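Local structure of beta-ketoacyl-[acyl-carrier-protein] synthase III (2X3E) at residues Gly123-Ser127 with Ala128-Asp132. The protein probably catalyses the first condensation of fatty acid synthesis, joining acetyl-CoA with malonyl-ACP to give 3-oxobutanoyl-ACP, as a homodimer of the thiolase-like superfamily. The protein carries 1 engineered substitution. Residues are numbered along the deposited sequence; the frame is centred on the assembly and turned at random.
Sequences GSLIS and AGLAD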
loop_
_atom_site.group_PDB
_atom_site.type_symbol
_atom_site.label_atom_id
_atom_site.label_comp_id
_atom_site.label_asym_id
_atom_site.label_seq_id
_atom_site.Cartn_x
_atom_site.Cartn_y
_atom_site.Cartn_z
ATOM N N GLY A 123 9.478 -7.031 5.765
ATOM C CA GLY A 123 10.811 -7.313 6.278
ATOM C C GLY A 123 11.401 -6.145 7.054
ATOM O O GLY A 123 11.996 -6.341 8.109
ATOM N N SER A 124 11.238 -4.930 6.525
ATOM C CA SER A 124 11.763 -3.735 7.190
ATOM C C SER A 124 11.017 -3.446 8.491
ATOM O O SER A 124 11.629 -3.028 9.476
ATOM C CB SER A 124 11.712 -2.515 6.260
ATOM O OG SER A 124 12.652 -2.664 5.202
ATOM N N LEU A 125 9.697 -3.655 8.490
ATOM C CA LEU A 125 8.893 -3.469 9.698
ATOM C C LEU A 125 9.397 -4.380 10.816
ATOM O O LEU A 125 9.486 -3.964 11.967
ATOM C CB LEU A 125 7.415 -3.756 9.431
ATOM C CG LEU A 125 6.613 -2.701 8.669
ATOM C CD1 LEU A 125 5.270 -3.299 8.224
ATOM C CD2 LEU A 125 6.404 -1.462 9.516
ATOM N N ILE A 126 9.734 -5.617 10.460
ATOM C CA ILE A 126 10.262 -6.578 11.429
ATOM C C ILE A 126 11.666 -6.167 11.877
ATOM O O ILE A 126 11.947 -6.124 13.073
ATOM C CB ILE A 126 10.268 -8.019 10.859
ATOM C CG1 ILE A 126 8.837 -8.564 10.774
ATOM C CG2 ILE A 126 11.125 -8.946 11.722
ATOM C CD1 ILE A 126 8.711 -9.813 9.915
ATOM N N SER A 127 12.537 -5.844 10.921
ATOM C CA SER A 127 13.909 -5.429 11.240
ATOM C C SER A 127 13.947 -4.204 12.152
ATOM O O SER A 127 14.750 -4.147 13.078
ATOM C CB SER A 127 14.713 -5.138 9.967
ATOM O OG SER A 127 14.947 -6.328 9.250
ATOM N N ALA A 128 13.059 -3.242 11.896
ATOM C CA ALA A 128 12.989 -2.005 12.679
ATOM C C ALA A 128 12.322 -2.170 14.049
ATOM O O ALA A 128 12.278 -1.210 14.833
ATOM C CB ALA A 128 12.252 -0.922 11.882
ATOM N N GLY A 129 11.786 -3.361 14.326
ATOM C CA GLY A 129 11.179 -3.662 15.623
ATOM C C GLY A 129 9.718 -3.256 15.777
ATOM O O GLY A 129 9.205 -3.197 16.899
ATOM N N LEU A 130 9.039 -2.979 14.666
ATOM C CA LEU A 130 7.620 -2.599 14.708
ATOM C C LEU A 130 6.700 -3.819 14.672
ATOM O O LEU A 130 5.493 -3.705 14.918
ATOM C CB LEU A 130 7.276 -1.640 13.560
ATOM C CG LEU A 130 7.503 -0.151 13.841
ATOM C CD1 LEU A 130 8.791 0.105 14.584
ATOM C CD2 LEU A 130 7.457 0.655 12.558
ATOM N N ALA A 131 7.282 -4.975 14.362
ATOM C CA ALA A 131 6.593 -6.257 14.393
ATOM C C ALA A 131 7.640 -7.344 14.612
ATOM O O ALA A 131 8.783 -7.185 14.186
ATOM C CB ALA A 131 5.850 -6.493 13.078
ATOM N N ASP A 132 7.258 -8.430 15.282
ATOM C CA ASP A 132 8.150 -9.580 15.472
ATOM C C ASP A 132 7.802 -10.730 14.527
ATOM O O ASP A 132 8.561 -11.684 14.404
ATOM C CB ASP A 132 8.109 -10.066 16.921
ATOM C CG ASP A 132 8.588 -9.011 17.913
ATOM O OD1 ASP A 132 9.433 -8.157 17.555
ATOM O OD2 ASP A 132 8.121 -9.045 19.065
#
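L125 and L130 meet through their methyl ends. Their side chains cross at about a right angle, and L125 CD2 lies 3.9 Å from L130 CD2. With CG anti to the carbonyl carbon (chi1 -76°), L125 presents CD2 to L130. S124 of the second subunit packs on both leucines, so the pair lies at the dimer interface. I126 faces another way and packs on L166 and A168 of strand 160-169. Its CG1 comes 4.3 Å from A131 CB. I126 CB, CG1 and CG2 all come within 3.8 Å of A131 O. I126 CA also makes a CA-H...O contact of 3.2 Å to A131 O, with an angle of 159° at the hydrogen. The turn that brings these groups together is a Schellman motif ending helix 114-127 ahead of strand 133-140, in the thiolase-like fold. G129, with positive phi, is where the chain leaves the helix. Two hydrogen bonds make the motif. L130 N bonds to L125 O at 2.9 Å, nearly in line with the carbonyl. G129 N bonds to I126 O at 3.0 Å and approaches from above the carbonyl plane, 64° out of it. A weak bond from A131 N, 3.4 Å long, also reaches L125 O. Just before the turn, A128 N makes the last regular helical bond, 2.8 Å to S124 O. R4, outside both segments, spans the turn: its NH2 makes a salt bridge to D132 OD1 on the far side, its NE bonds to I126 O, and its carbonyl oxygen is hydrogen-bonded to S127 OG at the helix end.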